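Local coordinates for aldehyde dehydrogenase family protein (PDB 5IUV) that probably oxidises indole-3-acetaldehyde to the auxin indole-3-acetic acid with NAD+ as electron acceptor, as a tetrameric member of the aldehyde dehydrogenase family, at residues D8-A13 against N333-A338; E35-I40 against V51-A56; I88-L93 against I208-P213; V264-G269 against S473-D478. All coordinates share one frame; numbering follows the deposited sequence.

Contact 1. Residues D8-A13 against N333-A338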
loop_
_atom_site.group_PDB
_atom_site.type_symbol
_atom_site.label_atom_id
_atom_site.label_comp_id
_atom_site.label_asym_id
_atom_site.label_seq_id
_atom_site.Cartn_x
_atom_site.Cartn_y
_atom_site.Cartn_z
ATOM N N ASP A 8 3.529 -48.716 14.462
ATOM C CA ASP A 8 4.480 -48.089 13.545
ATOM C C ASP A 8 5.223 -46.937 14.214
ATOM O O ASP A 8 6.451 -46.843 14.127
ATOM C CB ASP A 8 3.778 -47.571 12.288
ATOM C CG ASP A 8 3.290 -48.685 11.385
ATOM O OD1 ASP A 8 3.886 -49.782 11.411
ATOM O OD2 ASP A 8 2.308 -48.453 10.648
ATOM N N TRP A 9 4.478 -46.059 14.878
ATOM C CA TRP A 9 5.093 -44.897 15.508
ATOM C C TRP A 9 5.981 -45.307 16.673
ATOM O O TRP A 9 7.027 -44.699 16.912
ATOM C CB TRP A 9 4.025 -43.906 15.978
ATOM C CG TRP A 9 3.384 -43.127 14.866
ATOM C CD1 TRP A 9 2.072 -43.154 14.501
ATOM C CD2 TRP A 9 4.028 -42.197 13.984
ATOM N NE1 TRP A 9 1.857 -42.302 13.441
ATOM C CE2 TRP A 9 3.043 -41.701 13.108
ATOM C CE3 TRP A 9 5.344 -41.735 13.850
ATOM C CZ2 TRP A 9 3.328 -40.764 12.112
ATOM C CZ3 TRP A 9 5.625 -40.803 12.860
ATOM C CH2 TRP A 9 4.622 -40.329 12.006
ATOM N N GLU A 10 5.572 -46.345 17.399
ATOM C CA GLU A 10 6.367 -46.837 18.520
ATOM C C GLU A 10 7.698 -47.412 18.039
ATOM O O GLU A 10 8.736 -47.201 18.664
ATOM C CB GLU A 10 5.582 -47.884 19.315
ATOM C CG GLU A 10 4.471 -47.286 20.182
ATOM C CD GLU A 10 3.561 -48.345 20.784
ATOM O OE1 GLU A 10 3.555 -49.488 20.276
ATOM O OE2 GLU A 10 2.850 -48.035 21.762
ATOM N N GLN A 11 7.664 -48.131 16.923
ATOM C CA GLN A 11 8.881 -48.653 16.314
ATOM C C GLN A 11 9.785 -47.512 15.844
ATOM O O GLN A 11 10.985 -47.510 16.103
ATOM C CB GLN A 11 8.535 -49.576 15.148
ATOM C CG GLN A 11 9.744 -50.165 14.448
ATOM C CD GLN A 11 9.355 -50.980 13.238
ATOM O OE1 GLN A 11 8.269 -50.799 12.688
ATOM N NE2 GLN A 11 10.232 -51.887 12.819
ATOM N N ARG A 12 9.204 -46.532 15.162
ATOM C CA ARG A 12 9.977 -45.393 14.690
ATOM C C ARG A 12 10.613 -44.622 15.835
ATOM O O ARG A 12 11.767 -44.205 15.736
ATOM C CB ARG A 12 9.103 -44.465 13.852
ATOM C CG ARG A 12 8.885 -44.994 12.452
ATOM C CD ARG A 12 7.789 -44.249 11.729
ATOM N NE ARG A 12 7.705 -44.673 10.336
ATOM C CZ ARG A 12 8.151 -43.955 9.310
ATOM N NH1 ARG A 12 8.707 -42.768 9.520
ATOM N NH2 ARG A 12 8.032 -44.420 8.074
ATOM N N ALA A 13 9.864 -44.443 16.922
ATOM C CA ALA A 13 10.379 -43.726 18.088
ATOM C C ALA A 13 11.613 -44.426 18.652
ATOM O O ALA A 13 12.599 -43.783 19.012
ATOM C CB ALA A 13 9.299 -43.594 19.159
ATOM N N ASN A 333 -2.229 -42.068 24.823
ATOM C CA ASN A 333 -0.870 -42.226 24.319
ATOM C C ASN A 333 -0.635 -41.324 23.111
ATOM O O ASN A 333 -1.304 -41.467 22.089
ATOM C CB ASN A 333 -0.628 -43.693 23.964
ATOM C CG ASN A 333 0.781 -43.966 23.477
ATOM O OD1 ASN A 333 1.645 -43.088 23.474
ATOM N ND2 ASN A 333 1.023 -45.208 23.072
ATOM N N PRO A 334 0.312 -40.384 23.233
ATOM C CA PRO A 334 0.576 -39.421 22.159
ATOM C C PRO A 334 1.086 -40.083 20.884
ATOM O O PRO A 334 1.014 -39.469 19.826
ATOM C CB PRO A 334 1.642 -38.499 22.760
ATOM C CG PRO A 334 1.503 -38.668 24.242
ATOM C CD PRO A 334 1.098 -40.092 24.444
ATOM N N LEU A 335 1.577 -41.314 20.981
ATOM C CA LEU A 335 2.053 -42.034 19.803
ATOM C C LEU A 335 0.935 -42.788 19.096
ATOM O O LEU A 335 1.143 -43.339 18.015
ATOM C CB LEU A 335 3.170 -43.007 20.180
ATOM C CG LEU A 335 4.474 -42.378 20.668
ATOM C CD1 LEU A 335 5.492 -43.460 20.985
ATOM C CD2 LEU A 335 5.015 -41.424 19.619
ATOM N N ASP A 336 -0.244 -42.825 19.710
ATOM C CA ASP A 336 -1.419 -43.410 19.065
ATOM C C ASP A 336 -2.070 -42.356 18.156
ATOM O O ASP A 336 -2.388 -41.258 18.602
ATOM C CB ASP A 336 -2.409 -43.931 20.120
ATOM C CG ASP A 336 -3.514 -44.795 19.523
ATOM O OD1 ASP A 336 -4.035 -44.462 18.440
ATOM O OD2 ASP A 336 -3.865 -45.815 20.148
ATOM N N PRO A 337 -2.260 -42.687 16.868
ATOM C CA PRO A 337 -2.782 -41.710 15.905
ATOM C C PRO A 337 -4.211 -41.282 16.216
ATOM O O PRO A 337 -4.663 -40.243 15.732
ATOM C CB PRO A 337 -2.720 -42.463 14.567
ATOM C CG PRO A 337 -1.732 -43.560 14.787
ATOM C CD PRO A 337 -1.883 -43.954 16.218
ATOM N N ALA A 338 -4.911 -42.076 17.017
ATOM C CA ALA A 338 -6.303 -41.793 17.350
ATOM C C ALA A 338 -6.429 -40.805 18.517
ATOM O O ALA A 338 -7.486 -40.206 18.720
ATOM C CB ALA A 338 -7.037 -43.088 17.673
HETATM O O HOH W 1 3.703 -46.182 23.734
#

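Contact 2. Residues E35-I40 against V51-A56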
loop_
_atom_site.group_PDB
_atom_site.type_symbol
_atom_site.label_atom_id
_atom_site.label_comp_id
_atom_site.label_asym_id
_atom_site.label_seq_id
_atom_site.Cartn_x
_atom_site.Cartn_y
_atom_site.Cartn_z
ATOM N N GLU A 35 28.955 -29.097 28.821
ATOM C CA GLU A 35 27.810 -29.470 29.643
ATOM C C GLU A 35 26.577 -29.816 28.820
ATOM O O GLU A 35 26.370 -29.289 27.727
ATOM C CB GLU A 35 27.476 -28.343 30.621
ATOM C CG GLU A 35 28.559 -28.128 31.669
ATOM C CD GLU A 35 28.196 -27.067 32.690
ATOM O OE1 GLU A 35 27.021 -26.638 32.713
ATOM O OE2 GLU A 35 29.086 -26.665 33.471
ATOM N N THR A 36 25.759 -30.709 29.369
ATOM C CA THR A 36 24.506 -31.107 28.741
ATOM C C THR A 36 23.368 -31.110 29.762
ATOM O O THR A 36 23.613 -31.085 30.970
ATOM C CB THR A 36 24.610 -32.510 28.095
ATOM O OG1 THR A 36 24.871 -33.489 29.109
ATOM C CG2 THR A 36 25.726 -32.555 27.066
ATOM N N PHE A 37 22.129 -31.136 29.276
ATOM C CA PHE A 37 20.983 -31.423 30.134
ATOM C C PHE A 37 20.189 -32.579 29.534
ATOM O O PHE A 37 20.168 -32.759 28.313
ATOM C CB PHE A 37 20.093 -30.185 30.333
ATOM C CG PHE A 37 19.432 -29.676 29.074
ATOM C CD1 PHE A 37 18.181 -30.140 28.696
ATOM C CD2 PHE A 37 20.040 -28.698 28.299
ATOM C CE1 PHE A 37 17.557 -29.664 27.543
ATOM C CE2 PHE A 37 19.424 -28.212 27.147
ATOM C CZ PHE A 37 18.181 -28.691 26.770
ATOM N N ASP A 38 19.555 -33.369 30.394
ATOM C CA ASP A 38 18.761 -34.502 29.934
ATOM C C ASP A 38 17.464 -34.044 29.283
ATOM O O ASP A 38 16.696 -33.286 29.870
ATOM C CB ASP A 38 18.447 -35.449 31.094
ATOM C CG ASP A 38 19.678 -36.151 31.631
ATOM O OD1 ASP A 38 20.744 -36.095 30.984
ATOM O OD2 ASP A 38 19.569 -36.773 32.706
ATOM N N CYS A 39 17.234 -34.498 28.056
ATOM C CA CYS A 39 15.971 -34.263 27.377
ATOM C C CYS A 39 15.048 -35.449 27.645
ATOM O O CYS A 39 15.244 -36.533 27.092
ATOM C CB CYS A 39 16.187 -34.066 25.870
ATOM S SG CYS A 39 14.708 -33.601 24.930
ATOM N N ILE A 40 14.048 -35.229 28.496
ATOM C CA ILE A 40 13.143 -36.284 28.958
ATOM C C ILE A 40 11.773 -36.204 28.287
ATOM O O ILE A 40 11.180 -35.132 28.213
ATOM C CB ILE A 40 12.951 -36.208 30.492
ATOM C CG1 ILE A 40 14.294 -36.355 31.208
ATOM C CG2 ILE A 40 11.967 -37.264 30.969
ATOM C CD1 ILE A 40 14.990 -37.664 30.921
ATOM N N VAL A 51 21.415 -33.084 25.672
ATOM C CA VAL A 51 21.414 -31.905 24.821
ATOM C C VAL A 51 22.403 -30.857 25.319
ATOM O O VAL A 51 22.490 -30.613 26.518
ATOM C CB VAL A 51 19.999 -31.288 24.756
ATOM C CG1 VAL A 51 19.993 -29.988 23.958
ATOM C CG2 VAL A 51 19.017 -32.294 24.175
ATOM N N ALA A 52 23.136 -30.237 24.396
ATOM C CA ALA A 52 24.112 -29.210 24.752
ATOM C C ALA A 52 23.473 -28.105 25.592
ATOM O O ALA A 52 22.411 -27.587 25.250
ATOM C CB ALA A 52 24.744 -28.623 23.497
ATOM N N SER A 53 24.102 -27.777 26.715
ATOM C CA SER A 53 23.608 -26.716 27.582
ATOM C C SER A 53 24.452 -25.462 27.386
ATOM O O SER A 53 25.452 -25.271 28.073
ATOM C CB SER A 53 23.630 -27.159 29.054
ATOM O OG SER A 53 23.060 -26.170 29.891
ATOM N N CYS A 54 24.052 -24.615 26.436
ATOM C CA CYS A 54 24.841 -23.440 26.087
ATOM C C CYS A 54 24.759 -22.337 27.138
ATOM O O CYS A 54 23.818 -22.285 27.931
ATOM C CB CYS A 54 24.398 -22.897 24.726
ATOM S SG CYS A 54 24.654 -24.091 23.403
ATOM N N ASP A 55 25.761 -21.461 27.132
ATOM C CA ASP A 55 25.853 -20.366 28.090
ATOM C C ASP A 55 26.365 -19.125 27.358
ATOM O O ASP A 55 26.370 -19.089 26.121
ATOM C CB ASP A 55 26.773 -20.745 29.260
ATOM C CG ASP A 55 26.395 -20.046 30.571
ATOM O OD1 ASP A 55 26.010 -18.854 30.548
ATOM O OD2 ASP A 55 26.489 -20.697 31.635
ATOM N N ALA A 56 26.815 -18.127 28.115
ATOM C CA ALA A 56 27.218 -16.841 27.543
ATOM C C ALA A 56 28.304 -16.968 26.468
ATOM O O ALA A 56 28.274 -16.247 25.464
ATOM C CB ALA A 56 27.687 -15.901 28.646
HETATM O O HOH W 2 24.302 -26.692 32.223
#

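Contact 3. Residues I88-L93 against I208-P213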
loop_
_atom_site.group_PDB
_atom_site.type_symbol
_atom_site.label_atom_id
_atom_site.label_comp_id
_atom_site.label_asym_id
_atom_site.label_seq_id
_atom_site.Cartn_x
_atom_site.Cartn_y
_atom_site.Cartn_z
ATOM N N ILE A 88 11.663 -21.501 0.088
ATOM C CA ILE A 88 10.695 -22.492 -0.364
ATOM C C ILE A 88 11.292 -23.909 -0.320
ATOM O O ILE A 88 10.614 -24.852 0.092
ATOM C CB ILE A 88 10.177 -22.134 -1.778
ATOM C CG1 ILE A 88 9.387 -20.823 -1.710
ATOM C CG2 ILE A 88 9.303 -23.243 -2.348
ATOM C CD1 ILE A 88 9.061 -20.195 -3.085
ATOM N N ARG A 89 12.563 -24.059 -0.699
ATOM C CA ARG A 89 13.247 -25.351 -0.545
ATOM C C ARG A 89 13.364 -25.751 0.927
ATOM O O ARG A 89 13.235 -26.926 1.266
ATOM C CB ARG A 89 14.647 -25.321 -1.176
ATOM C CG ARG A 89 14.649 -25.343 -2.704
ATOM C CD ARG A 89 16.040 -25.680 -3.252
ATOM N NE ARG A 89 17.064 -24.750 -2.776
ATOM C CZ ARG A 89 17.364 -23.600 -3.374
ATOM N NH1 ARG A 89 16.715 -23.232 -4.472
ATOM N NH2 ARG A 89 18.314 -22.818 -2.878
ATOM N N PHE A 90 13.613 -24.767 1.788
ATOM C CA PHE A 90 13.697 -24.984 3.236
ATOM C C PHE A 90 12.367 -25.553 3.725
ATOM O O PHE A 90 12.328 -26.566 4.430
ATOM C CB PHE A 90 14.044 -23.663 3.942
ATOM C CG PHE A 90 14.416 -23.796 5.417
ATOM C CD1 PHE A 90 14.514 -25.033 6.039
ATOM C CD2 PHE A 90 14.655 -22.653 6.174
ATOM C CE1 PHE A 90 14.856 -25.129 7.399
ATOM C CE2 PHE A 90 15.000 -22.736 7.528
ATOM C CZ PHE A 90 15.096 -23.979 8.137
ATOM N N ALA A 91 11.274 -24.907 3.327
ATOM C CA ALA A 91 9.952 -25.390 3.688
ATOM C C ALA A 91 9.746 -26.799 3.137
ATOM O O ALA A 91 9.207 -27.674 3.821
ATOM C CB ALA A 91 8.879 -24.451 3.175
ATOM N N GLY A 92 10.183 -27.016 1.899
ATOM C CA GLY A 92 10.067 -28.320 1.267
ATOM C C GLY A 92 10.777 -29.438 2.017
ATOM O O GLY A 92 10.316 -30.590 2.022
ATOM N N LEU A 93 11.903 -29.111 2.647
ATOM C CA LEU A 93 12.660 -30.109 3.391
ATOM C C LEU A 93 11.993 -30.437 4.724
ATOM O O LEU A 93 12.147 -31.540 5.238
ATOM C CB LEU A 93 14.101 -29.642 3.615
ATOM C CG LEU A 93 14.982 -29.698 2.363
ATOM C CD1 LEU A 93 16.338 -29.045 2.614
ATOM C CD2 LEU A 93 15.155 -31.136 1.890
ATOM N N ILE A 208 20.879 -25.641 6.049
ATOM C CA ILE A 208 22.082 -25.741 5.226
ATOM C C ILE A 208 21.804 -26.499 3.926
ATOM O O ILE A 208 22.228 -26.082 2.843
ATOM C CB ILE A 208 23.230 -26.438 5.998
ATOM C CG1 ILE A 208 23.670 -25.568 7.173
ATOM C CG2 ILE A 208 24.421 -26.703 5.083
ATOM C CD1 ILE A 208 24.185 -24.194 6.761
ATOM N N GLU A 209 21.077 -27.606 4.028
ATOM C CA GLU A 209 20.758 -28.395 2.844
ATOM C C GLU A 209 19.898 -27.592 1.855
ATOM O O GLU A 209 20.034 -27.747 0.647
ATOM C CB GLU A 209 20.055 -29.702 3.232
ATOM C CG GLU A 209 19.825 -30.632 2.049
ATOM C CD GLU A 209 19.044 -31.883 2.412
ATOM O OE1 GLU A 209 18.799 -32.124 3.621
ATOM O OE2 GLU A 209 18.675 -32.625 1.475
ATOM N N ALA A 210 19.037 -26.716 2.363
ATOM C CA ALA A 210 18.210 -25.882 1.484
ATOM C C ALA A 210 19.024 -24.791 0.776
ATOM O O ALA A 210 18.605 -24.268 -0.258
ATOM C CB ALA A 210 17.068 -25.251 2.270
ATOM N N GLY A 211 20.181 -24.444 1.329
ATOM C CA GLY A 211 21.021 -23.426 0.724
ATOM C C GLY A 211 21.245 -22.193 1.585
ATOM O O GLY A 211 21.869 -21.229 1.139
ATOM N N ILE A 212 20.728 -22.204 2.811
ATOM C CA ILE A 212 21.044 -21.145 3.768
ATOM C C ILE A 212 22.528 -21.217 4.121
ATOM O O ILE A 212 22.994 -22.255 4.570
ATOM C CB ILE A 212 20.217 -21.268 5.062
ATOM C CG1 ILE A 212 18.719 -21.198 4.769
ATOM C CG2 ILE A 212 20.628 -20.183 6.061
ATOM C CD1 ILE A 212 18.239 -19.811 4.384
ATOM N N PRO A 213 23.277 -20.123 3.913
ATOM C CA PRO A 213 24.729 -20.146 4.157
ATOM C C PRO A 213 25.097 -20.399 5.619
ATOM O O PRO A 213 24.316 -20.086 6.515
ATOM C CB PRO A 213 25.187 -18.744 3.732
ATOM C CG PRO A 213 24.100 -18.230 2.830
ATOM C CD PRO A 213 22.827 -18.840 3.346
HETATM O O HOH W 3 18.529 -27.340 -1.627
#

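Contact 4. Residues V264-G269 against S473-D478. With NAD (nicotinamide-adenine-dinucleotide), chain C.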
loop_
_atom_site.group_PDB
_atom_site.type_symbol
_atom_site.label_atom_id
_atom_site.label_comp_id
_atom_site.label_asym_id
_atom_site.label_seq_id
_atom_site.Cartn_x
_atom_site.Cartn_y
_atom_site.Cartn_z
ATOM N N VAL A 264 12.923 -4.867 20.733
ATOM C CA VAL A 264 12.313 -5.968 21.468
ATOM C C VAL A 264 10.884 -6.178 20.991
ATOM O O VAL A 264 10.070 -5.261 21.047
ATOM C CB VAL A 264 12.306 -5.701 22.993
ATOM C CG1 VAL A 264 11.584 -6.816 23.742
ATOM C CG2 VAL A 264 13.718 -5.546 23.512
ATOM N N TRP A 265 10.588 -7.381 20.514
ATOM C CA TRP A 265 9.254 -7.707 20.033
ATOM C C TRP A 265 8.742 -8.924 20.782
ATOM O O TRP A 265 9.392 -9.965 20.792
ATOM C CB TRP A 265 9.260 -7.976 18.527
ATOM C CG TRP A 265 9.790 -6.838 17.698
ATOM C CD1 TRP A 265 11.048 -6.713 17.184
ATOM C CD2 TRP A 265 9.072 -5.675 17.290
ATOM N NE1 TRP A 265 11.157 -5.542 16.476
ATOM C CE2 TRP A 265 9.956 -4.885 16.527
ATOM C CE3 TRP A 265 7.762 -5.225 17.486
ATOM C CZ2 TRP A 265 9.573 -3.671 15.966
ATOM C CZ3 TRP A 265 7.388 -4.023 16.934
ATOM C CH2 TRP A 265 8.289 -3.258 16.183
ATOM N N LEU A 266 7.570 -8.789 21.396
ATOM C CA LEU A 266 7.083 -9.783 22.346
ATOM C C LEU A 266 5.739 -10.382 21.956
ATOM O O LEU A 266 4.823 -9.668 21.550
ATOM C CB LEU A 266 6.958 -9.153 23.740
ATOM C CG LEU A 266 8.194 -8.393 24.229
ATOM C CD1 LEU A 266 7.871 -7.494 25.421
ATOM C CD2 LEU A 266 9.292 -9.385 24.569
ATOM N N GLU A 267 5.632 -11.697 22.107
ATOM C CA GLU A 267 4.361 -12.400 22.013
ATOM C C GLU A 267 4.195 -13.160 23.321
ATOM O O GLU A 267 4.929 -14.106 23.577
ATOM C CB GLU A 267 4.336 -13.351 20.816
ATOM C CG GLU A 267 4.557 -12.675 19.466
ATOM C CD GLU A 267 3.263 -12.498 18.686
ATOM O OE1 GLU A 267 2.231 -13.056 19.122
ATOM O OE2 GLU A 267 3.279 -11.814 17.640
ATOM N N ALA A 268 3.251 -12.742 24.156
ATOM C CA ALA A 268 3.206 -13.236 25.522
ATOM C C ALA A 268 1.894 -13.944 25.832
ATOM O O ALA A 268 1.247 -14.486 24.943
ATOM C CB ALA A 268 3.442 -12.096 26.501
ATOM N N GLY A 269 1.509 -13.941 27.100
ATOM C CA GLY A 269 0.361 -14.716 27.531
ATOM C C GLY A 269 -0.977 -14.234 27.003
ATOM O O GLY A 269 -1.073 -13.208 26.325
ATOM N N SER A 473 -0.122 -8.771 26.416
ATOM C CA SER A 473 0.012 -9.953 25.568
ATOM C C SER A 473 1.109 -9.758 24.517
ATOM O O SER A 473 1.401 -10.661 23.734
ATOM C CB SER A 473 -1.320 -10.290 24.889
ATOM O OG SER A 473 -2.238 -10.834 25.829
ATOM N N GLY A 474 1.706 -8.574 24.489
ATOM C CA GLY A 474 2.857 -8.350 23.632
ATOM C C GLY A 474 2.797 -7.134 22.729
ATOM O O GLY A 474 1.878 -6.320 22.807
ATOM N N ASN A 475 3.803 -7.014 21.867
ATOM C CA ASN A 475 3.842 -5.951 20.870
ATOM C C ASN A 475 4.346 -6.513 19.547
ATOM O O ASN A 475 5.174 -7.427 19.527
ATOM C CB ASN A 475 4.737 -4.791 21.326
ATOM C CG ASN A 475 6.198 -5.189 21.424
ATOM O OD1 ASN A 475 6.530 -6.197 22.045
ATOM N ND2 ASN A 475 7.075 -4.410 20.800
ATOM N N GLY A 476 3.855 -5.968 18.444
ATOM C CA GLY A 476 4.211 -6.488 17.133
ATOM C C GLY A 476 3.410 -7.724 16.758
ATOM O O GLY A 476 2.662 -8.272 17.567
ATOM N N ARG A 477 3.578 -8.181 15.524
ATOM C CA ARG A 477 2.729 -9.240 15.005
ATOM C C ARG A 477 3.534 -10.297 14.269
ATOM O O ARG A 477 4.483 -9.972 13.562
ATOM C CB ARG A 477 1.662 -8.654 14.068
ATOM C CG ARG A 477 0.725 -7.636 14.720
ATOM C CD ARG A 477 -0.234 -8.326 15.686
ATOM N NE ARG A 477 -1.175 -7.401 16.322
ATOM C CZ ARG A 477 -0.970 -6.799 17.491
ATOM N NH1 ARG A 477 0.157 -7.008 18.162
ATOM N NH2 ARG A 477 -1.901 -5.991 17.996
ATOM N N ASP A 478 3.146 -11.558 14.460
ATOM C CA ASP A 478 3.663 -12.677 13.677
ATOM C C ASP A 478 2.675 -12.995 12.562
ATOM O O ASP A 478 1.501 -12.626 12.649
ATOM C CB ASP A 478 3.884 -13.918 14.555
ATOM C CG ASP A 478 5.145 -13.828 15.398
ATOM O OD1 ASP A 478 6.051 -13.042 15.056
ATOM O OD2 ASP A 478 5.235 -14.557 16.404
HETATM P PA NAD C . 8.818 -18.762 29.288
HETATM O O1A NAD C . 8.530 -17.315 29.417
HETATM O O2A NAD C . 9.131 -19.451 30.601
HETATM O O5B NAD C . 10.012 -18.993 28.282
HETATM C C5B NAD C . 9.946 -18.831 26.850
HETATM C C4B NAD C . 11.358 -18.915 26.329
HETATM O O4B NAD C . 12.165 -17.920 26.995
HETATM C C3B NAD C . 12.100 -20.244 26.506
HETATM O O3B NAD C . 12.939 -20.509 25.387
HETATM C C2B NAD C . 12.934 -20.003 27.766
HETATM O O2B NAD C . 14.085 -20.840 27.822
HETATM C C1B NAD C . 13.290 -18.530 27.590
HETATM N N9A NAD C . 13.632 -17.788 28.800
HETATM C C8A NAD C . 13.254 -18.059 30.089
HETATM N N7A NAD C . 13.794 -17.270 30.985
HETATM C C5A NAD C . 14.569 -16.396 30.228
HETATM C C6A NAD C . 15.357 -15.281 30.580
HETATM N N6A NAD C . 15.567 -14.881 31.839
HETATM N N1A NAD C . 15.952 -14.594 29.575
HETATM C C2A NAD C . 15.781 -15.014 28.317
HETATM N N3A NAD C . 15.075 -16.056 27.868
HETATM C C4A NAD C . 14.477 -16.707 28.882
HETATM O O3 NAD C . 7.549 -19.492 28.628
HETATM P PN NAD C . 7.198 -21.020 28.284
HETATM O O1N NAD C . 6.841 -21.669 29.568
HETATM O O2N NAD C . 8.294 -21.594 27.468
HETATM O O5D NAD C . 5.937 -20.879 27.314
HETATM C C5D NAD C . 4.597 -20.678 27.815
HETATM C C4D NAD C . 4.230 -19.229 27.607
HETATM O O4D NAD C . 4.302 -18.914 26.197
HETATM C C3D NAD C . 2.812 -18.856 28.020
HETATM O O3D NAD C . 2.827 -17.646 28.770
HETATM C C2D NAD C . 2.115 -18.694 26.664
HETATM O O2D NAD C . 1.008 -17.799 26.628
HETATM C C1D NAD C . 3.246 -18.117 25.783
HETATM N N1N NAD C . 2.954 -18.361 24.307
HETATM C C2N NAD C . 2.667 -17.198 23.551
HETATM C C3N NAD C . 2.447 -17.305 22.186
HETATM C C7N NAD C . 2.065 -16.121 21.333
HETATM O O7N NAD C . 1.753 -15.040 21.877
HETATM N N7N NAD C . 1.968 -16.308 20.040
HETATM C C4N NAD C . 2.494 -18.569 21.595
HETATM C C5N NAD C . 2.746 -19.700 22.364
HETATM C C6N NAD C . 2.979 -19.573 23.724
HETATM O O HOH W 4 2.533 -9.660 20.034
HETATM O O HOH W 5 5.682 -9.806 17.988
#

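Contact 1. Residues D8-A13 against N333-A338
The N-terminal helix 6-15 meets a type I beta turn, Asn333 to Asp336, in the long loop between helices 312-326 and 347-362, and Trp9, Glu10 and Ala13 of the helix face Leu335, Asn333 and Pro337. Leu335, at the third position of the turn, projects at the helix: its CD1 lies 4.0 Å from CG of Glu10 and 4.2 Å from CB of Ala13, one helical turn on from Trp9. Pro337 meets the indole at the rim of the five-membered ring, near the ring plane, with CG 3.8 Å from CD1 of Trp9. O of Leu335 lies 3.6 Å from CB of Trp9, oblique to the ring, and has no polar partner in the model, a buried acceptor left to van der Waals contact. An Asx turn overlaps the start of the beta turn: the side chain of Asn333, with CG anti to the backbone N (chi1 -178°), brings OD1 to 3.1 Å from N of Leu335, which approaches from above the amide plane. With OD1 so engaged, ND2 is directed to the helix side, where one water links it to Glu10, donating to OE2 at 2.8 Å and accepting from ND2 at 2.9 Å. Leu103 of helix 98-109 packs against Leu335, and Ile113 and Leu117 of helix 113-134 against Trp9.

Contact 2. Residues E35-I40 against V51-A56
Val51 pairs with Phe37 in the antiparallel hairpin of strands 36-40 and 47-52, as a hydrogen-bonded pair: N of Val51 gives to O of Phe37 at 2.9 Å, nearly straight at 174°, and O of Val51 accepts from N of Phe37 at 2.8 Å. Their side chains run alongside each other. CB of Val51 sits over one face of the phenyl ring, 4.0 Å from its centroid and 20° off the normal, a CH-pi contact; CG1 reaches CZ of Phe37, while CG2 turns to CB of Cys39, 3.7 Å away. Ala52 forms the non-hydrogen-bonded pair with Thr36, and its carbonyl O comes 3.6 Å from CE2 of Phe37. Ser53 extends the ladder past the strand, its N donating to O of Glu35 at 2.9 Å. Its CB lies at the edge of the Phe37 ring, and OG, anti to the backbone N (chi1 -176°), shares a water with OE1 of Glu35. Tyr223 also meets Phe37, whose side chain is about 4 Å from that of the NAD-binding Glu194. The chemistry is thus divided: backbone bonds fix the register, the apolar cluster of Phe37, Val51 and Cys39 faces Pro197 and the start of helix 198-210, and the charged Glu35 is bridged through water.

Contact 3. Residues I88-L93 against I208-P213
Two flat groups of helix 80-96 meet Ala210: the Arg89 guanidinium receives the carbonyl O of Ala210 at its edge, close to its plane, while the Phe90 ring has CB of Ala210 lying obliquely to it. The carbonyl belongs to the C-terminal end of helix 198-210, closed by a Schellman motif in which Gly211 takes positive phi (118°). NE and NH2 of Arg89 both point at this oxygen, each 3.0 Å from O of Ala210 in a moderately bent bond; the bend at chi3 (-57°) turns the group back onto it. A positive group here would favourably meet the negative end of the helix dipole. CB of Ala210 rests 3.5 Å from CA of Phe90, against the backbone of helix 80-96, and Ala207 of helix 198-210 and Leu128 of helix 113-134 also touch Phe90. A water donates to O of Glu209 and accepts a weak bond from NE of Arg89. At the far end Leu93 crosses the extended Glu209 chain, its CD1 3.8 Å from CB of Glu209 and its CD2 3.8 Å from OE2.

Contact 4. Residues V264-G269 against S473-D478
Asn475 carries the tight part of the contact, its amide meeting strand 263-267 edge-on: ND2 gives a straight bond to O of Val264 (3.1 Å, 174°), in the amide plane, and OD1 accepts a bent one from N of Leu266, above the carbonyl plane. Chi1 of 66° swings the amide across to that strand. The short, weakly bonded strand 474-475 runs antiparallel beside it, Glu267 and Gly474 forming a non-hydrogen-bonded pair; N of Asn475 bonds to O of Leu266, which CA of Gly474 also meets (CA-H...O, 3.2 Å). O of Ser473 takes N of Ala268 at 2.8 Å, and OG of Ser473 donates to O of Gly269. On the Glu267 side the contact is looser: waters join O of Leu266 to O of Gly476 and OE2 of Glu267 to O of Asn475. Glu267, predicted to be in the active site, stacks its carboxylate on that of Asp478, which Lys177 and Lys486 pair; its OE1 takes a weak bond from N7N of NAD. Strand 239-243 flanks 263-267, helix 246-258 packs on Leu266, and Trp265 meets Trp265 of the second subunit.

From the N terminus, helix 6-15 opens the loop that contact 1 closes some 320 residues on, tying that helix to the loop between helices 312-326 and 347-362. Contacts 2 and 3 nest inside, in series: contact 2 closes a short hairpin, then contact 3 ties helix 80-96 to the end of helix 198-210. Contact 4 opens within the same loop but closes after it, so contacts 1 and 4 cross; it adds strand 474-475 to the sheet that holds 263-267. None touch: nearest atoms of contacts 1 and 2 are about 11 Å apart, those of 1 and 4 about 24 Å. Contacts 1 to 3 lie toward the periphery, whereas contact 4 lies nearer the chain centre, beside NAD.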